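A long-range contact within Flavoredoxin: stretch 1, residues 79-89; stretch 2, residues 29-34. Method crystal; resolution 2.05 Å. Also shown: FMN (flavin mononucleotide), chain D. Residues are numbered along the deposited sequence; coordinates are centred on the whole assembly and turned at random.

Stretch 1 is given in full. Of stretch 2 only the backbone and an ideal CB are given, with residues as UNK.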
# COMPACT_ATOMS: atom_id res chain seq x y z
N LYS B 79 -11.69 -6.44 -17.05
CA LYS B 79 -12.01 -7.59 -16.18
C LYS B 79 -11.75 -7.26 -14.71
O LYS B 79 -12.56 -7.59 -13.84
CB LYS B 79 -11.20 -8.83 -16.57
CG LYS B 79 -11.77 -9.66 -17.70
CD LYS B 79 -11.03 -10.99 -17.83
CE LYS B 79 -11.63 -11.86 -18.95
NZ LYS B 79 -10.83 -13.10 -19.18
N THR B 80 -10.62 -6.60 -14.47
CA THR B 80 -10.24 -6.14 -13.13
C THR B 80 -11.30 -5.22 -12.53
O THR B 80 -11.82 -5.48 -11.44
CB THR B 80 -8.85 -5.43 -13.12
OG1 THR B 80 -7.85 -6.32 -13.62
CG2 THR B 80 -8.46 -4.99 -11.70
N ASP B 81 -11.64 -4.15 -13.26
CA ASP B 81 -12.63 -3.17 -12.81
C ASP B 81 -14.00 -3.82 -12.57
O ASP B 81 -14.68 -3.51 -11.58
CB ASP B 81 -12.73 -2.04 -13.82
CG ASP B 81 -13.32 -0.79 -13.23
OD1 ASP B 81 -12.82 -0.32 -12.18
OD2 ASP B 81 -14.29 -0.28 -13.82
N TYR B 82 -14.37 -4.73 -13.47
CA TYR B 82 -15.59 -5.52 -13.38
C TYR B 82 -15.69 -6.29 -12.07
O TYR B 82 -16.77 -6.40 -11.48
CB TYR B 82 -15.69 -6.48 -14.57
CG TYR B 82 -16.90 -7.40 -14.51
CD1 TYR B 82 -18.20 -6.89 -14.64
CD2 TYR B 82 -16.75 -8.79 -14.34
CE1 TYR B 82 -19.31 -7.71 -14.60
CE2 TYR B 82 -17.87 -9.63 -14.29
CZ TYR B 82 -19.15 -9.08 -14.41
OH TYR B 82 -20.27 -9.87 -14.38
N CYS B 83 -14.55 -6.82 -11.62
CA CYS B 83 -14.45 -7.51 -10.34
C CYS B 83 -14.61 -6.57 -9.15
O CYS B 83 -14.89 -7.02 -8.04
CB CYS B 83 -13.11 -8.24 -10.25
SG CYS B 83 -13.13 -9.76 -11.18
N GLY B 84 -14.42 -5.26 -9.37
CA GLY B 84 -14.68 -4.26 -8.34
C GLY B 84 -16.03 -3.57 -8.46
O GLY B 84 -16.28 -2.62 -7.73
N LEU B 85 -16.88 -4.05 -9.36
CA LEU B 85 -18.20 -3.45 -9.62
C LEU B 85 -19.33 -4.41 -9.25
O LEU B 85 -20.44 -3.98 -8.95
CB LEU B 85 -18.33 -3.07 -11.10
CG LEU B 85 -17.69 -1.76 -11.56
CD1 LEU B 85 -17.73 -1.64 -13.09
CD2 LEU B 85 -18.36 -0.56 -10.90
N VAL B 86 -19.04 -5.71 -9.27
CA VAL B 86 -20.05 -6.72 -9.00
C VAL B 86 -19.68 -7.61 -7.82
O VAL B 86 -18.50 -7.90 -7.59
CB VAL B 86 -20.37 -7.57 -10.27
CG1 VAL B 86 -21.64 -8.33 -10.05
CG2 VAL B 86 -20.59 -6.67 -11.48
N SER B 87 -20.69 -8.02 -7.07
CA SER B 87 -20.46 -8.87 -5.91
C SER B 87 -20.70 -10.35 -6.21
O SER B 87 -21.59 -10.69 -6.98
CB SER B 87 -21.32 -8.41 -4.73
OG SER B 87 -21.21 -9.31 -3.65
N GLY B 88 -19.89 -11.21 -5.59
CA GLY B 88 -20.06 -12.66 -5.69
C GLY B 88 -21.36 -13.14 -5.08
O GLY B 88 -21.78 -14.28 -5.33
N GLU B 89 -21.99 -12.29 -4.28
CA GLU B 89 -23.32 -12.54 -3.73
C GLU B 89 -24.35 -12.71 -4.85
O GLU B 89 -25.26 -13.54 -4.75
CB GLU B 89 -23.73 -11.40 -2.79
CG GLU B 89 -25.23 -11.20 -2.64
CD GLU B 89 -25.63 -10.00 -1.78
OE1 GLU B 89 -24.80 -9.08 -1.57
OE2 GLU B 89 -26.80 -9.98 -1.33
N UNK B 29 -14.81 -20.13 -6.20
CA UNK B 29 -13.83 -19.06 -6.28
C UNK B 29 -14.51 -17.70 -6.46
O UNK B 29 -15.44 -17.53 -7.27
CB UNK B 29 -12.86 -19.32 -7.43
N UNK B 30 -14.03 -16.74 -5.68
CA UNK B 30 -14.45 -15.37 -5.80
C UNK B 30 -13.24 -14.48 -6.00
O UNK B 30 -12.15 -14.82 -5.56
CB UNK B 30 -15.25 -14.94 -4.57
N UNK B 31 -13.45 -13.38 -6.73
CA UNK B 31 -12.45 -12.34 -6.90
C UNK B 31 -13.08 -10.97 -6.71
O UNK B 31 -14.17 -10.71 -7.19
CB UNK B 31 -11.79 -12.44 -8.28
N UNK B 32 -12.38 -10.10 -5.98
CA UNK B 32 -12.75 -8.70 -5.91
C UNK B 32 -11.52 -7.83 -6.15
O UNK B 32 -10.40 -8.22 -5.81
CB UNK B 32 -13.39 -8.38 -4.56
N UNK B 33 -11.74 -6.64 -6.72
CA UNK B 33 -10.67 -5.66 -6.91
C UNK B 33 -10.24 -5.07 -5.57
O UNK B 33 -11.09 -4.77 -4.71
CB UNK B 33 -11.12 -4.55 -7.86
N UNK B 34 -8.93 -4.97 -5.36
CA UNK B 34 -8.37 -4.59 -4.05
C UNK B 34 -7.18 -3.64 -4.18
O UNK B 34 -6.20 -3.95 -4.83
CB UNK B 34 -7.94 -5.84 -3.28
N1 FMN D . -13.22 -2.84 -1.66
C2 FMN D . -12.60 -3.07 -0.45
O2 FMN D . -13.28 -3.45 0.50
N3 FMN D . -11.24 -2.89 -0.31
C4 FMN D . -10.49 -2.47 -1.40
O4 FMN D . -9.29 -2.30 -1.26
C4A FMN D . -11.12 -2.23 -2.63
N5 FMN D . -10.38 -1.80 -3.73
C5A FMN D . -10.99 -1.58 -4.95
C6 FMN D . -10.21 -1.17 -6.03
C7 FMN D . -10.81 -0.94 -7.28
C7M FMN D . -9.94 -0.60 -8.45
C8 FMN D . -12.20 -1.12 -7.43
C8M FMN D . -12.84 -1.11 -8.80
C9 FMN D . -12.97 -1.54 -6.34
C9A FMN D . -12.38 -1.79 -5.10
N10 FMN D . -13.13 -2.21 -4.00
C10 FMN D . -12.50 -2.43 -2.77
C1' FMN D . -14.59 -2.54 -4.15
C2' FMN D . -14.86 -4.04 -4.24
O2' FMN D . -13.92 -4.66 -5.09
C3' FMN D . -16.25 -4.31 -4.83
O3' FMN D . -17.30 -3.78 -4.04
C4' FMN D . -16.45 -5.79 -5.12
O4' FMN D . -17.60 -5.94 -5.91
C5' FMN D . -16.58 -6.68 -3.89
O5' FMN D . -16.70 -7.99 -4.41
P FMN D . -17.39 -9.19 -3.59
O1P FMN D . -18.72 -8.72 -3.05
O2P FMN D . -16.50 -9.52 -2.43
O3P FMN D . -17.56 -10.42 -4.43

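Stretch 2 is an extended strand. Stretch 1 begins as a helix whose axis crosses it at 98°, with a closest approach of 6.6 Å, and then continues as a loop that runs along the FMN.

Position 29 has phi/psi of -69/134. Its CB has nothing of stretch 1 within 5.5 Å, so stretch 1 leaves the choice open. The residue is Ala-29, which makes no contact here.

Position 30 points its CA-to-CB bond sideways, and the ideal CB lies 5.4 Å from Gly-88 CA. There is room for a medium side chain to reach on toward the loop. The FMN phosphate waits there, with O3P already 2.7 Å from Gly-88 N. A donor carried a bond or two beyond CB would suit: Asn, or Gln or a basic residue if its length could be accommodated. The residue is Asn-30, with chi1 in t. Its ND2 donates to FMN O3P at 2.9 Å, so O3P is held from both stretches. Asn-30 OD1 rests 3.5 Å from Gly-88 CA. A CB on Gly-88 would come within 2.3 Å of that OD1, so the close fit depends on glycine.

Position 31 also points sideways. Its ideal CB is 4.2 Å from Cys-83 SG, and stretch 1 offers no charge beside it. An apolar side chain fits: Val, Ile, Leu or Met. The residue is Leu-31. Its CB meets Cys-83 SG at 4.2 Å, while the end of the side chain leads away.

Position 32 points away overall, yet its ideal CB is 4.0 Å from Cys-83 O. The FMN ribityl-phosphate chain is close to that CB, so a side chain must turn clear of it; several kinds could, a flexible apolar one among them. The residue is Met-32, with chi1 in p. Its CB lies 3.3 Å from FMN O5'. Its CA makes a CA-H...O contact of 3.5 Å with Cys-83 O.

Position 33 points toward stretch 1 and has little space. The ideal CB is 3.6 Å from Gly-84 CA and 3.8 Å from Thr-80 O. Gly or Ala suits best, perhaps Ser; a longer side chain would have to find a way past the backbone of Thr-80 and Gly-84 and the flavin. The residue is Ala-33. Its CB packs 3.6 Å from Gly-84 CA, where a CB on Gly-84 would clash with it at 2.9 Å. The backbone joins in: Ala-33 N gives a weak hydrogen bond to Cys-83 O at 3.4 Å, and Ala-33 O accepts one from FMN O2' at 2.9 Å.

Position 34 is out of reach of stretch 1. An apolar residue could border the flavin. It is Leu-34, whose CD1 lies 3.3 Å from FMN O4.

Stretch 2 29-34: ANLMAL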
# COMPACT_ATOMS: atom_id res chain seq x y z
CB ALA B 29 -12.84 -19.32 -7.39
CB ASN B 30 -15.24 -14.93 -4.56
CG ASN B 30 -16.04 -13.67 -4.81
OD1 ASN B 30 -16.72 -13.54 -5.82
ND2 ASN B 30 -15.96 -12.74 -3.88
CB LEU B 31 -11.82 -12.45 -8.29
CG LEU B 31 -11.24 -13.86 -8.46
CD1 LEU B 31 -11.61 -14.50 -9.77
CD2 LEU B 31 -9.76 -13.94 -8.14
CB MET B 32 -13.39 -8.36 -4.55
CG MET B 32 -12.50 -8.63 -3.34
SD MET B 32 -13.07 -7.79 -1.86
CE MET B 32 -12.20 -6.23 -1.93
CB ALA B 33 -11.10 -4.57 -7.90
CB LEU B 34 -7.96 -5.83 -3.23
CG LEU B 34 -7.17 -5.60 -1.92
CD1 LEU B 34 -8.11 -5.35 -0.77
CD2 LEU B 34 -6.25 -6.79 -1.59
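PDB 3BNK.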